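PDB 3UID: putative uncharacterized protein from Mycobacterium smegmatis, which is of uncertain molecular function but is probably a type II toxin of the AHA1 family, resembling the hypoxia-linked toxin Rv2035 of Mycobacterium tuberculosis. Local coordinates for residues T14-A19 and T125-Y130; T50-D55 and T63-G68; E72-Y77 and D93-E98. One frame throughout, in Å; residues are numbered along the deposited sequence. Where two conformers were deposited one is given.

Contact 1: residues T14-A19 and T125-Y130; sequences TLTITA and TYVGTY
The ring of Tyr126 presents an edge, not a face, to residues 14-19: Ile17 O lies in the ring plane, 3.3 Å from Tyr126 CD2, and Ala19 CB sits by the same rim near CE2. Tyr126 CG stands beside its own backbone N (chi1 -52°), next to the very N-H that bonds Ile17 O, and that one carbonyl takes a 2.9 Å bond from Tyr126 N and also meets an aromatic C-H. Tyr113 packs edge-to-face with this ring, and the hydroxyl is hydrogen-bonded to Tyr32 OH. At the other end, Tyr130 CE2 approaches Leu15 CB obliquely at 4.3 Å.

The side chains of Leu15, Ile17 and Tyr126 lie on one face of an antiparallel pair in which Leu15 faces Gly128 and Ile17 faces Tyr126, each through two backbone bonds. Helix 144-158 lies on that face against Leu15, Ile17 and Ala19, the helix-grip arrangement of the Bet v 1-like superfamily, in which a curved sheet wraps a C-terminal helix.

The other face is built of beta-branched residues. Thr16 and Val127 point the same way, side by side, with Thr16 OG1 3.7 Å from both Val127 CG1 and CG2. Thr16 CG2, anti to its backbone N, meets Thr125 CG2 at 3.7 Å across the strands, methyl to methyl, the two side chains crossing at a slant. Thr14 puts CG2 against Thr129 OG1 at 3.5 Å, while its own hydroxyl turns to Thr12 OG1. A water lies by Thr18 OG1 and 3.2 Å from Thr125 OG1, though its approach to Thr18 is short enough to be doubtful.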
loop_
_atom_site.group_PDB
_atom_site.type_symbol
_atom_site.label_atom_id
_atom_site.label_comp_id
_atom_site.label_asym_id
_atom_site.label_seq_id
_atom_site.Cartn_x
_atom_site.Cartn_y
_atom_site.Cartn_z
ATOM N N THR A 14 5.838 14.478 -0.788
ATOM C CA THR A 14 5.790 13.079 -0.378
ATOM C C THR A 14 4.862 12.846 0.799
ATOM O O THR A 14 4.704 13.710 1.665
ATOM C CB THR A 14 7.182 12.506 -0.021
ATOM O OG1 THR A 14 7.808 13.311 0.986
ATOM C CG2 THR A 14 8.071 12.460 -1.261
ATOM N N LEU A 15 4.231 11.679 0.794
ATOM C CA LEU A 15 3.533 11.169 1.971
ATOM C C LEU A 15 4.207 9.875 2.398
ATOM O O LEU A 15 4.243 8.905 1.643
ATOM C CB LEU A 15 2.050 10.927 1.672
ATOM C CG LEU A 15 1.284 10.202 2.778
ATOM C CD1 LEU A 15 1.211 11.052 4.038
ATOM C CD2 LEU A 15 -0.112 9.842 2.305
ATOM N N THR A 16 4.784 9.884 3.595
ATOM C CA THR A 16 5.519 8.738 4.106
ATOM C C THR A 16 4.822 8.183 5.333
ATOM O O THR A 16 4.529 8.917 6.281
ATOM C CB THR A 16 6.972 9.122 4.443
ATOM O OG1 THR A 16 7.620 9.592 3.253
ATOM C CG2 THR A 16 7.727 7.921 4.956
ATOM N N ILE A 17 4.510 6.896 5.282
ATOM C CA ILE A 17 3.950 6.207 6.429
ATOM C C ILE A 17 4.974 5.181 6.901
ATOM O O ILE A 17 5.553 4.440 6.101
ATOM C CB ILE A 17 2.614 5.550 6.075
ATOM C CG1 ILE A 17 1.624 6.631 5.628
ATOM C CG2 ILE A 17 2.086 4.764 7.269
ATOM C CD1 ILE A 17 0.187 6.176 5.550
ATOM N N THR A 18 5.232 5.175 8.199
ATOM C CA THR A 18 6.176 4.237 8.783
ATOM C C THR A 18 5.413 3.315 9.722
ATOM O O THR A 18 4.502 3.751 10.433
ATOM C CB THR A 18 7.285 4.978 9.556
ATOM O OG1 THR A 18 7.905 5.949 8.701
ATOM C CG2 THR A 18 8.344 4.002 10.065
ATOM N N ALA A 19 5.760 2.035 9.690
ATOM C CA ALA A 19 5.153 1.049 10.573
ATOM C C ALA A 19 6.227 0.183 11.178
ATOM O O ALA A 19 7.323 0.076 10.634
ATOM C CB ALA A 19 4.199 0.163 9.797
ATOM N N THR A 125 8.778 1.297 5.601
ATOM C CA THR A 125 8.634 2.688 5.216
ATOM C C THR A 125 7.992 2.740 3.842
ATOM O O THR A 125 8.518 2.163 2.887
ATOM C CB THR A 125 9.988 3.406 5.186
ATOM O OG1 THR A 125 10.617 3.277 6.475
ATOM C CG2 THR A 125 9.801 4.877 4.867
ATOM N N TYR A 126 6.842 3.397 3.762
ATOM C CA TYR A 126 6.092 3.504 2.523
ATOM C C TYR A 126 6.113 4.959 2.063
ATOM O O TYR A 126 5.464 5.817 2.672
ATOM C CB TYR A 126 4.642 3.078 2.761
ATOM C CG TYR A 126 4.446 1.722 3.437
ATOM C CD1 TYR A 126 4.242 0.574 2.683
ATOM C CD2 TYR A 126 4.428 1.607 4.825
ATOM C CE1 TYR A 126 4.015 -0.662 3.300
ATOM C CE2 TYR A 126 4.211 0.373 5.456
ATOM C CZ TYR A 126 4.008 -0.751 4.682
ATOM O OH TYR A 126 3.797 -1.979 5.285
ATOM N N VAL A 127 6.863 5.231 1.001
ATOM C CA VAL A 127 7.054 6.601 0.527
ATOM C C VAL A 127 6.364 6.799 -0.814
ATOM O O VAL A 127 6.732 6.164 -1.807
ATOM C CB VAL A 127 8.545 6.964 0.351
ATOM C CG1 VAL A 127 8.699 8.410 -0.136
ATOM C CG2 VAL A 127 9.327 6.747 1.656
ATOM N N GLY A 128 5.380 7.690 -0.834
ATOM C CA GLY A 128 4.652 8.038 -2.048
ATOM C C GLY A 128 5.007 9.444 -2.478
ATOM O O GLY A 128 4.938 10.373 -1.669
ATOM N N THR A 129 5.375 9.599 -3.747
ATOM C CA THR A 129 5.808 10.878 -4.292
ATOM C C THR A 129 4.794 11.315 -5.336
ATOM O O THR A 129 4.457 10.546 -6.245
ATOM C CB THR A 129 7.193 10.765 -4.936
ATOM O OG1 THR A 129 8.148 10.312 -3.967
ATOM C CG2 THR A 129 7.640 12.123 -5.494
ATOM N N TYR A 130 4.316 12.551 -5.211
ATOM C CA TYR A 130 3.198 13.034 -6.023
ATOM C C TYR A 130 3.598 14.126 -7.017
ATOM O O TYR A 130 4.601 14.814 -6.821
ATOM C CB TYR A 130 2.065 13.498 -5.100
ATOM C CG TYR A 130 1.434 12.346 -4.363
ATOM C CD1 TYR A 130 0.239 11.787 -4.803
ATOM C CD2 TYR A 130 2.059 11.770 -3.259
ATOM C CE1 TYR A 130 -0.327 10.716 -4.147
ATOM C CE2 TYR A 130 1.496 10.697 -2.599
ATOM C CZ TYR A 130 0.306 10.171 -3.053
ATOM O OH TYR A 130 -0.263 9.100 -2.397
HETATM O O HOH W 1 10.386 5.989 8.189
#

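Contact 2: residues T50-D55 and T63-G68; sequences TVVDHD and TYFMTG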
loop_
_atom_site.group_PDB
_atom_site.type_symbol
_atom_site.label_atom_id
_atom_site.label_comp_id
_atom_site.label_asym_id
_atom_site.label_seq_id
_atom_site.Cartn_x
_atom_site.Cartn_y
_atom_site.Cartn_z
ATOM N N THR A 50 -10.250 -6.948 -3.389
ATOM C CA THR A 50 -9.883 -8.049 -4.260
ATOM C C THR A 50 -8.574 -7.701 -4.958
ATOM O O THR A 50 -8.432 -6.618 -5.527
ATOM C CB THR A 50 -10.951 -8.272 -5.329
ATOM O OG1 THR A 50 -12.196 -8.580 -4.700
ATOM C CG2 THR A 50 -10.552 -9.427 -6.249
ATOM N N VAL A 51 -7.617 -8.619 -4.911
ATOM C CA VAL A 51 -6.437 -8.499 -5.763
ATOM C C VAL A 51 -6.724 -9.328 -7.006
ATOM O O VAL A 51 -6.965 -10.541 -6.929
ATOM C CB VAL A 51 -5.153 -8.953 -5.039
ATOM C CG1 VAL A 51 -3.976 -9.068 -6.008
ATOM C CG2 VAL A 51 -4.835 -7.989 -3.898
ATOM N N VAL A 52 -6.773 -8.647 -8.142
ATOM C CA VAL A 52 -7.189 -9.265 -9.394
ATOM C C VAL A 52 -5.988 -9.870 -10.110
ATOM O O VAL A 52 -5.817 -11.098 -10.116
ATOM C CB VAL A 52 -7.977 -8.261 -10.264
ATOM C CG1 VAL A 52 -8.388 -8.898 -11.591
ATOM C CG2 VAL A 52 -9.231 -7.796 -9.504
ATOM N N ASP A 53 -5.141 -9.025 -10.692
ATOM C CA ASP A 53 -3.902 -9.502 -11.288
ATOM C C ASP A 53 -2.766 -9.141 -10.355
ATOM O O ASP A 53 -2.829 -8.129 -9.662
ATOM C CB ASP A 53 -3.658 -8.858 -12.659
ATOM C CG ASP A 53 -4.711 -9.229 -13.674
ATOM O OD1 ASP A 53 -5.224 -10.365 -13.618
ATOM O OD2 ASP A 53 -5.019 -8.375 -14.526
ATOM N N HIS A 54 -1.729 -9.968 -10.335
ATOM C CA HIS A 54 -0.596 -9.725 -9.449
ATOM C C HIS A 54 0.658 -10.405 -10.012
ATOM O O HIS A 54 0.711 -11.627 -10.154
ATOM C CB HIS A 54 -0.936 -10.265 -8.059
ATOM C CG HIS A 54 0.153 -10.084 -7.043
ATOM N ND1 HIS A 54 1.290 -10.865 -7.023
ATOM C CD2 HIS A 54 0.260 -9.235 -5.992
ATOM C CE1 HIS A 54 2.056 -10.495 -6.011
ATOM N NE2 HIS A 54 1.457 -9.507 -5.372
ATOM N N ASP A 55 1.653 -9.594 -10.341
ATOM C CA ASP A 55 2.918 -10.081 -10.864
ATOM C C ASP A 55 3.995 -9.183 -10.263
ATOM O O ASP A 55 4.266 -8.109 -10.794
ATOM C CB ASP A 55 2.882 -9.951 -12.383
ATOM C CG ASP A 55 4.136 -10.468 -13.063
ATOM O OD1 ASP A 55 5.020 -11.051 -12.395
ATOM O OD2 ASP A 55 4.211 -10.291 -14.294
ATOM N N THR A 63 -3.317 -5.326 -9.994
ATOM C CA THR A 63 -4.594 -4.613 -10.137
ATOM C C THR A 63 -5.529 -5.000 -9.008
ATOM O O THR A 63 -5.539 -6.143 -8.577
ATOM C CB THR A 63 -5.259 -4.873 -11.492
ATOM O OG1 THR A 63 -5.562 -6.275 -11.637
ATOM C CG2 THR A 63 -4.323 -4.441 -12.612
ATOM N N TYR A 64 -6.303 -4.049 -8.505
ATOM C CA TYR A 64 -7.059 -4.310 -7.279
ATOM C C TYR A 64 -8.344 -3.500 -7.157
ATOM O O TYR A 64 -8.483 -2.411 -7.743
ATOM C CB TYR A 64 -6.184 -4.008 -6.055
ATOM C CG TYR A 64 -5.649 -2.596 -6.037
ATOM C CD1 TYR A 64 -4.357 -2.322 -6.474
ATOM C CD2 TYR A 64 -6.446 -1.531 -5.624
ATOM C CE1 TYR A 64 -3.861 -1.026 -6.475
ATOM C CE2 TYR A 64 -5.957 -0.230 -5.630
ATOM C CZ TYR A 64 -4.660 0.007 -6.050
ATOM O OH TYR A 64 -4.168 1.294 -6.064
ATOM N N PHE A 65 -9.281 -4.042 -6.392
ATOM C CA PHE A 65 -10.442 -3.290 -5.935
ATOM C C PHE A 65 -10.321 -3.099 -4.438
ATOM O O PHE A 65 -9.892 -4.007 -3.725
ATOM C CB PHE A 65 -11.746 -4.044 -6.216
ATOM C CG PHE A 65 -12.000 -4.317 -7.667
ATOM C CD1 PHE A 65 -11.869 -3.314 -8.604
ATOM C CD2 PHE A 65 -12.376 -5.585 -8.089
ATOM C CE1 PHE A 65 -12.117 -3.562 -9.944
ATOM C CE2 PHE A 65 -12.629 -5.842 -9.428
ATOM C CZ PHE A 65 -12.494 -4.825 -10.358
ATOM N N MET A 66 -10.725 -1.923 -3.970
ATOM C CA MET A 66 -10.760 -1.656 -2.545
ATOM C C MET A 66 -12.077 -0.994 -2.200
ATOM O O MET A 66 -12.791 -0.504 -3.081
ATOM C CB MET A 66 -9.608 -0.745 -2.123
ATOM C CG MET A 66 -8.226 -1.334 -2.324
ATOM S SD MET A 66 -6.963 -0.134 -1.885
ATOM C CE MET A 66 -7.377 0.174 -0.178
ATOM N N THR A 67 -12.410 -1.012 -0.915
ATOM C CA THR A 67 -13.581 -0.303 -0.419
ATOM C C THR A 67 -13.105 0.916 0.362
ATOM O O THR A 67 -12.417 0.776 1.370
ATOM C CB THR A 67 -14.407 -1.177 0.527
ATOM O OG1 THR A 67 -14.808 -2.359 -0.162
ATOM C CG2 THR A 67 -15.648 -0.432 0.990
ATOM N N GLY A 68 -13.443 2.109 -0.119
ATOM C CA GLY A 68 -13.120 3.345 0.580
ATOM C C GLY A 68 -13.802 3.540 1.924
ATOM O O GLY A 68 -14.691 2.790 2.302
#
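Strands 50-54 and 63-67 run antiparallel, 172° between their directions, with Thr50 and Phe65 exchanging two backbone bonds before a classic beta bulge sets Val52 and Asp53 together opposite Thr63. Thr63 serves both: its O accepts Val52 N at 2.8 Å, its N donates to Asp53 O, and its OG1 accepts Asp53 N at 2.9 Å. That hydroxyl stands between the backbone N and the carbonyl carbon (chi1 62°), close against the bulge, where it also touches Val52 CB and Asp53 CB, each 3.4 Å away. Thr63 and Asp53 side chains point the same way, whereas Val52 slants across toward Phe65. There Val52 CG2 reaches Phe65 CE2 at 3.9 Å and Thr50 CB comes to CD2 at 4.1 Å, both obliquely to the ring. Phe100 and Lys73 also pack on Phe65, the lysine as a cation-pi partner. On the other face Val51 packs on Pro35 and Trp42 of helix 35-42, and Trp42 meets the Tyr64 ring edge-to-face. With Thr63 OG1 taking the Asp53 N-H and Thr63 O that of Val52, both N-H groups of the bulge have an acceptor on the one facing residue.

Contact 3: residues E72-Y77 and D93-E98; sequences EKYAGY and DGFADE
Tyr77 lays its ring across Gly94, which has no side chain to hold it off. Gly94 CA stands 3.7 Å above the ring plane, displaced toward the rim, in a CH-pi contact, and Gly94 O lies 3.5 Å from Tyr77 CD2. Tyr77 CG stands between the backbone N and the carbonyl carbon (chi1 59°), the rotamer that starts the ring across toward the facing strand. The methyl of Ala96 then closes in on the ring edge, CB 4.0 Å from Tyr77 CD2.

Ala75 CB is the next bump on this face, set against the backbone where the chain leaves the strand, only 3.1 Å from Asp97 O. The pairing is uneven here: Ala96 N bonds Ala75 O at 2.8 Å, from above the carbonyl plane, but the return bond from Ala75 N to Ala96 O is weak. Beyond, Lys73 reaches out fully extended and meets the bent Glu98 at about a right angle, NZ taking the syn lone pair of OE2 at 2.9 Å in a salt bridge. Phe65 lies beside Glu98.

On the opposite face Gly76, paired with Phe95, has no side chain, and its CA comes close to Gly94 O. The Phe95 ring edge meets Tyr74 CE1 at 4.2 Å. Asp93 OD1, held by Tyr64, turns back near Tyr77 O, two acceptors that do not bond. An aromatic ring laid over a cross-strand glycine is the pattern known as aromatic rescue, and here it joins the two strands of a strongly twisted hairpin (144° between the directions of the segments 73-77 and 93-96) in the curved sheet of an SRPBCC fold.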
loop_
_atom_site.group_PDB
_atom_site.type_symbol
_atom_site.label_atom_id
_atom_site.label_comp_id
_atom_site.label_asym_id
_atom_site.label_seq_id
_atom_site.Cartn_x
_atom_site.Cartn_y
_atom_site.Cartn_z
ATOM N N GLU A 72 -17.419 3.327 -0.783
ATOM C CA GLU A 72 -17.289 3.399 -2.242
ATOM C C GLU A 72 -16.228 2.434 -2.757
ATOM O O GLU A 72 -15.076 2.478 -2.329
ATOM C CB GLU A 72 -16.935 4.813 -2.706
ATOM C CG GLU A 72 -17.991 5.848 -2.436
ATOM C CD GLU A 72 -17.618 7.226 -2.972
ATOM O OE1 GLU A 72 -17.366 7.353 -4.191
ATOM O OE2 GLU A 72 -17.569 8.179 -2.170
ATOM N N LYS A 73 -16.611 1.580 -3.699
ATOM C CA LYS A 73 -15.628 0.741 -4.365
ATOM C C LYS A 73 -14.775 1.620 -5.251
ATOM O O LYS A 73 -15.280 2.486 -5.964
ATOM C CB LYS A 73 -16.312 -0.320 -5.215
ATOM C CG LYS A 73 -15.346 -1.377 -5.766
ATOM C CD LYS A 73 -16.097 -2.417 -6.593
ATOM C CE LYS A 73 -15.244 -3.645 -6.857
ATOM N NZ LYS A 73 -16.075 -4.737 -7.457
ATOM N N TYR A 74 -13.470 1.428 -5.184
ATOM C CA TYR A 74 -12.625 2.015 -6.207
ATOM C C TYR A 74 -11.613 1.007 -6.711
ATOM O O TYR A 74 -11.460 -0.069 -6.150
ATOM C CB TYR A 74 -11.971 3.321 -5.747
ATOM C CG TYR A 74 -10.956 3.161 -4.659
ATOM C CD1 TYR A 74 -9.598 3.136 -4.949
ATOM C CD2 TYR A 74 -11.351 3.036 -3.340
ATOM C CE1 TYR A 74 -8.655 2.992 -3.931
ATOM C CE2 TYR A 74 -10.441 2.899 -2.334
ATOM C CZ TYR A 74 -9.096 2.877 -2.626
ATOM O OH TYR A 74 -8.198 2.734 -1.594
ATOM N N ALA A 75 -10.975 1.336 -7.819
ATOM C CA ALA A 75 -10.036 0.429 -8.429
ATOM C C ALA A 75 -8.711 1.135 -8.616
ATOM O O ALA A 75 -8.635 2.360 -8.690
ATOM C CB ALA A 75 -10.580 -0.067 -9.761
ATOM N N GLY A 76 -7.653 0.354 -8.690
ATOM C CA GLY A 76 -6.338 0.932 -8.842
ATOM C C GLY A 76 -5.412 -0.087 -9.451
ATOM O O GLY A 76 -5.758 -1.269 -9.585
ATOM N N TYR A 77 -4.234 0.370 -9.849
ATOM C CA TYR A 77 -3.248 -0.536 -10.407
ATOM C C TYR A 77 -1.852 -0.066 -10.057
ATOM O O TYR A 77 -1.605 1.125 -9.890
ATOM C CB TYR A 77 -3.405 -0.644 -11.934
ATOM C CG TYR A 77 -3.264 0.691 -12.631
ATOM C CD1 TYR A 77 -2.038 1.113 -13.120
ATOM C CD2 TYR A 77 -4.349 1.544 -12.762
ATOM C CE1 TYR A 77 -1.900 2.348 -13.740
ATOM C CE2 TYR A 77 -4.219 2.777 -13.374
ATOM C CZ TYR A 77 -2.996 3.168 -13.869
ATOM O OH TYR A 77 -2.871 4.396 -14.485
ATOM N N ASP A 93 1.557 4.100 -9.167
ATOM C CA ASP A 93 0.182 3.750 -8.802
ATOM C C ASP A 93 -0.833 4.706 -9.416
ATOM O O ASP A 93 -0.648 5.924 -9.376
ATOM C CB ASP A 93 0.057 3.735 -7.277
ATOM C CG ASP A 93 -1.373 3.588 -6.808
ATOM O OD1 ASP A 93 -1.942 2.489 -6.973
ATOM O OD2 ASP A 93 -1.934 4.578 -6.285
ATOM N N GLY A 94 -1.905 4.144 -9.976
ATOM C CA GLY A 94 -2.960 4.944 -10.573
ATOM C C GLY A 94 -4.355 4.506 -10.159
ATOM O O GLY A 94 -4.563 3.347 -9.813
ATOM N N PHE A 95 -5.301 5.437 -10.195
ATOM C CA PHE A 95 -6.706 5.144 -9.915
ATOM C C PHE A 95 -7.416 4.761 -11.198
ATOM O O PHE A 95 -7.084 5.274 -12.271
ATOM C CB PHE A 95 -7.400 6.362 -9.305
ATOM C CG PHE A 95 -6.879 6.729 -7.949
ATOM C CD1 PHE A 95 -7.098 5.896 -6.862
ATOM C CD2 PHE A 95 -6.158 7.897 -7.761
ATOM C CE1 PHE A 95 -6.615 6.230 -5.610
ATOM C CE2 PHE A 95 -5.674 8.234 -6.512
ATOM C CZ PHE A 95 -5.898 7.401 -5.438
ATOM N N ALA A 96 -8.411 3.880 -11.089
ATOM C CA ALA A 96 -9.087 3.360 -12.278
ATOM C C ALA A 96 -10.553 2.992 -12.051
ATOM O O ALA A 96 -11.032 2.948 -10.914
ATOM C CB ALA A 96 -8.329 2.142 -12.822
ATOM N N ASP A 97 -11.254 2.724 -13.153
ATOM C CA ASP A 97 -12.622 2.251 -13.098
ATOM C C ASP A 97 -12.641 0.730 -12.952
ATOM O O ASP A 97 -11.601 0.118 -12.735
ATOM C CB ASP A 97 -13.438 2.758 -14.305
ATOM C CG ASP A 97 -12.945 2.208 -15.643
ATOM O OD1 ASP A 97 -12.242 1.179 -15.656
ATOM O OD2 ASP A 97 -13.307 2.801 -16.688
ATOM N N GLU A 98 -13.818 0.131 -13.044
ATOM C CA GLU A 98 -13.946 -1.305 -12.803
ATOM C C GLU A 98 -13.132 -2.125 -13.810
ATOM O O GLU A 98 -12.746 -3.263 -13.532
ATOM C CB GLU A 98 -15.420 -1.710 -12.855
ATOM C CG GLU A 98 -15.690 -3.131 -12.373
ATOM C CD GLU A 98 -15.884 -3.230 -10.873
ATOM O OE1 GLU A 98 -15.939 -2.177 -10.206
ATOM O OE2 GLU A 98 -15.995 -4.365 -10.357
#

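How the contacts relate
All three contacts pair strands of one antiparallel sheet. Contact 1, about 20 Å from contact 2 between centres and on the other side of the chain's centre, joins strands distant in sequence, and the loop it closes contains both others. It is two-sided, with a largely apolar face under the helices and a threonine-rich outer face, and none of its touching residues is fully exposed. Contacts 2 and 3 each include two exposed residues and bring in irregular or charged elements: a beta bulge in the outermost strand of the chain, a salt bridge at the hairpin's end. These two touch directly, since strands 61-67 and 73-84 are neighbours; Tyr64 OH is 2.7 Å from Asp93 OD1, a probable hydrogen bond.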